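Local coordinates for protein CytC3 (Streptomyces, PDB 3GJA) that is a nonheme iron halogenase of the phytanoyl-CoA dioxygenase family, probably chlorinating its substrate during natural product biosynthesis, at residues P34-M37 with T38-W41; P28-I31 with F32-E35. All coordinates share one frame; numbering follows the deposited sequence.

Interaction 1: P34-M37 with T38-W41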
loop_
_atom_site.group_PDB
_atom_site.type_symbol
_atom_site.label_atom_id
_atom_site.label_comp_id
_atom_site.label_asym_id
_atom_site.label_seq_id
_atom_site.Cartn_x
_atom_site.Cartn_y
_atom_site.Cartn_z
ATOM N N PRO A 34 10.743 13.978 -8.891
ATOM C CA PRO A 34 11.605 12.879 -9.339
ATOM C C PRO A 34 12.983 12.754 -8.677
ATOM O O PRO A 34 13.347 11.670 -8.215
ATOM C CB PRO A 34 11.709 13.118 -10.842
ATOM C CG PRO A 34 10.366 13.689 -11.174
ATOM C CD PRO A 34 10.139 14.674 -10.044
ATOM N N GLU A 35 13.747 13.844 -8.627
ATOM C CA GLU A 35 15.087 13.796 -8.040
ATOM C C GLU A 35 15.042 13.538 -6.545
ATOM O O GLU A 35 15.943 12.912 -5.988
ATOM C CB GLU A 35 15.840 15.102 -8.292
ATOM C CG GLU A 35 15.386 15.859 -9.515
ATOM C CD GLU A 35 14.023 16.491 -9.317
ATOM O OE1 GLU A 35 13.887 17.350 -8.417
ATOM O OE2 GLU A 35 13.087 16.127 -10.058
ATOM N N GLU A 36 13.995 14.037 -5.900
ATOM C CA GLU A 36 13.819 13.863 -4.466
ATOM C C GLU A 36 13.491 12.403 -4.154
ATOM O O GLU A 36 14.066 11.819 -3.242
ATOM C CB GLU A 36 12.701 14.791 -3.963
ATOM C CG GLU A 36 12.310 14.616 -2.495
ATOM C CD GLU A 36 13.498 14.675 -1.545
ATOM O OE1 GLU A 36 14.526 15.286 -1.907
ATOM O OE2 GLU A 36 13.402 14.122 -0.431
ATOM N N MET A 37 12.578 11.809 -4.918
ATOM C CA MET A 37 12.219 10.410 -4.687
ATOM C C MET A 37 13.446 9.541 -4.898
ATOM O O MET A 37 13.699 8.610 -4.129
ATOM C CB MET A 37 11.122 9.949 -5.652
ATOM C CG MET A 37 10.632 8.519 -5.387
ATOM S SD MET A 37 9.598 8.394 -3.900
ATOM C CE MET A 37 10.770 7.832 -2.675
ATOM N N THR A 38 14.208 9.853 -5.945
ATOM C CA THR A 38 15.407 9.091 -6.268
ATOM C C THR A 38 16.406 9.177 -5.128
ATOM O O THR A 38 16.999 8.171 -4.730
ATOM C CB THR A 38 16.058 9.589 -7.594
ATOM O OG1 THR A 38 15.245 9.180 -8.703
ATOM C CG2 THR A 38 17.460 9.013 -7.774
ATOM N N ARG A 39 16.580 10.380 -4.597
ATOM C CA ARG A 39 17.499 10.603 -3.490
ATOM C C ARG A 39 17.126 9.694 -2.313
ATOM O O ARG A 39 17.990 9.062 -1.711
ATOM C CB ARG A 39 17.430 12.065 -3.043
ATOM C CG ARG A 39 18.734 12.601 -2.481
ATOM C CD ARG A 39 18.529 13.823 -1.580
ATOM N NE ARG A 39 18.214 13.426 -0.208
ATOM C CZ ARG A 39 17.002 13.479 0.327
ATOM N NH1 ARG A 39 15.984 13.925 -0.390
ATOM N NH2 ARG A 39 16.804 13.067 1.567
ATOM N N ARG A 40 15.833 9.642 -1.991
ATOM C CA ARG A 40 15.331 8.816 -0.885
ATOM C C ARG A 40 15.520 7.327 -1.150
ATOM O O ARG A 40 16.001 6.585 -0.295
ATOM C CB ARG A 40 13.841 9.097 -0.654
ATOM C CG ARG A 40 13.565 10.430 -0.001
ATOM C CD ARG A 40 12.111 10.846 -0.107
ATOM N NE ARG A 40 11.889 12.068 0.661
ATOM C CZ ARG A 40 11.496 12.093 1.931
ATOM N NH1 ARG A 40 11.263 10.958 2.580
ATOM N NH2 ARG A 40 11.367 13.255 2.562
ATOM N N TRP A 41 15.131 6.895 -2.343
ATOM C CA TRP A 41 15.255 5.497 -2.722
ATOM C C TRP A 41 16.712 5.061 -2.688
ATOM O O TRP A 41 17.008 3.905 -2.378
ATOM C CB TRP A 41 14.673 5.279 -4.119
ATOM C CG TRP A 41 14.886 3.908 -4.679
ATOM C CD1 TRP A 41 15.310 3.605 -5.941
ATOM C CD2 TRP A 41 14.681 2.653 -4.013
ATOM N NE1 TRP A 41 15.384 2.242 -6.105
ATOM C CE2 TRP A 41 15.006 1.631 -4.939
ATOM C CE3 TRP A 41 14.254 2.291 -2.726
ATOM C CZ2 TRP A 41 14.922 0.268 -4.619
ATOM C CZ3 TRP A 41 14.167 0.928 -2.407
ATOM C CH2 TRP A 41 14.502 -0.063 -3.353
#
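Glu-36 reaches Arg-39 and Arg-40 because its CG lies opposite the backbone N (chi1 174°) and the chain then bends at chi2, carrying the carboxylate along the helix toward its C-terminal end. The result is an i to i+3 and i to i+4 salt-bridge network on the first turns of helix 34-49. Arg-40 sends an almost fully extended chain from CG to NE across that of Glu-36, and NE donates to OE2 at 2.8 Å. OE2 is met on its anti side, with the carboxylate and guanidinium planes 75° apart. Arg-39 lies alongside Glu-36, pointing the same way, and brings NH1 up to the carboxylate; that pairing is less certain, since NH1 sits too close to its neighbour in the model. One carboxylate thus faces two arginines, and Arg-40 has a second anionic partner in Glu-79, so this side chain is tied at both NE and NH2. On the buried side, Met-37 crosses Arg-40 at about a right angle, its CE 3.9 Å from Arg-40 CB. The indole of Trp-41 meets the ring of Phe-153, and NE1 bonds to Tyr-252 OH. Under these side chains run the ordinary helical bonds, such as Thr-38 N to Pro-34 O at 3.0 Å; the straightest is Trp-41 N to Met-37 O, 2.9 Å long with an N-H...O angle of 169°.

Interaction 2: P28-I31 with F32-E35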
loop_
_atom_site.group_PDB
_atom_site.type_symbol
_atom_site.label_atom_id
_atom_site.label_comp_id
_atom_site.label_asym_id
_atom_site.label_seq_id
_atom_site.Cartn_x
_atom_site.Cartn_y
_atom_site.Cartn_z
ATOM N N PRO A 28 -1.737 9.571 -12.470
ATOM C CA PRO A 28 -0.727 9.772 -11.424
ATOM C C PRO A 28 -0.951 10.975 -10.499
ATOM O O PRO A 28 -1.574 11.963 -10.883
ATOM C CB PRO A 28 0.565 9.910 -12.223
ATOM C CG PRO A 28 0.104 10.557 -13.492
ATOM C CD PRO A 28 -1.163 9.797 -13.809
ATOM N N VAL A 29 -0.450 10.867 -9.271
ATOM C CA VAL A 29 -0.522 11.953 -8.292
ATOM C C VAL A 29 0.902 12.082 -7.760
ATOM O O VAL A 29 1.550 11.077 -7.445
ATOM C CB VAL A 29 -1.484 11.653 -7.113
ATOM C CG1 VAL A 29 -2.923 11.629 -7.604
ATOM C CG2 VAL A 29 -1.119 10.339 -6.455
ATOM N N LYS A 30 1.387 13.314 -7.675
ATOM C CA LYS A 30 2.742 13.559 -7.225
ATOM C C LYS A 30 2.916 13.521 -5.721
ATOM O O LYS A 30 2.242 14.235 -4.983
ATOM C CB LYS A 30 3.243 14.898 -7.764
ATOM C CG LYS A 30 4.702 15.180 -7.430
ATOM C CD LYS A 30 5.285 16.273 -8.312
ATOM C CE LYS A 30 4.567 17.595 -8.133
ATOM N NZ LYS A 30 5.104 18.629 -9.070
ATOM N N ILE A 31 3.832 12.674 -5.274
ATOM C CA ILE A 31 4.131 12.549 -3.859
ATOM C C ILE A 31 5.429 13.311 -3.613
ATOM O O ILE A 31 5.552 14.054 -2.647
ATOM C CB ILE A 31 4.323 11.071 -3.460
ATOM C CG1 ILE A 31 3.078 10.261 -3.855
ATOM C CG2 ILE A 31 4.631 10.970 -1.972
ATOM C CD1 ILE A 31 1.772 10.770 -3.275
ATOM N N PHE A 32 6.388 13.123 -4.515
ATOM C CA PHE A 32 7.693 13.776 -4.443
ATOM C C PHE A 32 8.156 14.125 -5.852
ATOM O O PHE A 32 7.692 13.528 -6.824
ATOM C CB PHE A 32 8.741 12.833 -3.853
ATOM C CG PHE A 32 8.615 12.610 -2.383
ATOM C CD1 PHE A 32 8.769 13.667 -1.490
ATOM C CD2 PHE A 32 8.391 11.333 -1.882
ATOM C CE1 PHE A 32 8.704 13.453 -0.118
ATOM C CE2 PHE A 32 8.325 11.109 -0.510
ATOM C CZ PHE A 32 8.482 12.173 0.373
ATOM N N GLU A 33 9.072 15.082 -5.958
ATOM C CA GLU A 33 9.644 15.437 -7.253
ATOM C C GLU A 33 10.573 14.272 -7.597
ATOM O O GLU A 33 11.145 13.639 -6.705
ATOM C CB GLU A 33 10.461 16.726 -7.154
ATOM C CG GLU A 33 9.634 17.992 -6.946
ATOM C CD GLU A 33 8.689 18.262 -8.102
ATOM O OE1 GLU A 33 9.122 18.129 -9.266
ATOM O OE2 GLU A 33 7.516 18.614 -7.852
ATOM N N PRO A 34 10.743 13.978 -8.891
ATOM C CA PRO A 34 11.605 12.879 -9.339
ATOM C C PRO A 34 12.983 12.754 -8.677
ATOM O O PRO A 34 13.347 11.670 -8.215
ATOM C CB PRO A 34 11.709 13.118 -10.842
ATOM C CG PRO A 34 10.366 13.689 -11.174
ATOM C CD PRO A 34 10.139 14.674 -10.044
ATOM N N GLU A 35 13.747 13.844 -8.627
ATOM C CA GLU A 35 15.087 13.796 -8.040
ATOM C C GLU A 35 15.042 13.538 -6.545
ATOM O O GLU A 35 15.943 12.912 -5.988
ATOM C CB GLU A 35 15.840 15.102 -8.292
ATOM C CG GLU A 35 15.386 15.859 -9.515
ATOM C CD GLU A 35 14.023 16.491 -9.317
ATOM O OE1 GLU A 35 13.887 17.350 -8.417
ATOM O OE2 GLU A 35 13.087 16.127 -10.058
HETATM O O HOH W 1 6.564 17.544 -11.074
#
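Lys-30 and Glu-33 form a local salt bridge across the turn where the edge strand 25-30 gives way to helix 34-49, while Ile-31 and Phe-32, between them in sequence, make an apolar contact toward the protein interior. Glu-33 occupies the N-cap position of the helix, yet its carboxylate turns back to the strand: NZ of Lys-30 donates to OE2 at 2.7 Å, on the syn lone pair. The lysine gets there by a bend at chi3 (62°), which turns NZ toward the carboxylate of Glu-33, and its CG rests 3.5 Å from the carbonyl O of Phe-32. A water completes the arrangement, accepting from Lys-30 NZ at 2.7 Å and donating to Glu-33 OE1 at 3.2 Å, so both carboxylate oxygens are linked to the one ammonium, one directly and one through the water. Phe-32 sets its CG beside its own backbone N (chi1 -74°), which folds the ring back until the carbonyl O of Ile-31 lies over one face, 3.4 Å from CG. CD2 meets Ile-31 CG2 at 3.8 Å, and the ring also touches Met-37 and Arg-40 of the helix; Ile-31 itself packs on Ala-231 and Ile-86. Without the ring, as with an alanine here, Ile-31 CG2 is likely to lose its aromatic neighbour and a gap to open toward Met-37 and Arg-40. The two buried turn residues pack against each other, while on the exposed side opposite charges join the last strand residue to the N-cap residue and are likely to offset one another.

How the interactions relate
Interaction 2 comes first along the chain and hands over to interaction 1 through Pro-34 and Glu-35, which belong to both. Together they trace a continuous run from strand 25-30, outermost in the antiparallel sheet of the cupin-type beta barrel, round the turn, and into helix 34-49; their centres are about 9 Å apart. Phe-32 ties them directly: its CZ packs 3.4 Å from Arg-40 CZ, and its CD2 lies 3.8 Å from Met-37 SD. The ring thus packs the turn after the strand against the first turns of the helix. Both contacts lie on the same side of the chain's centre, their own centres about 19 Å (interaction 1) and 16 Å (interaction 2) from it.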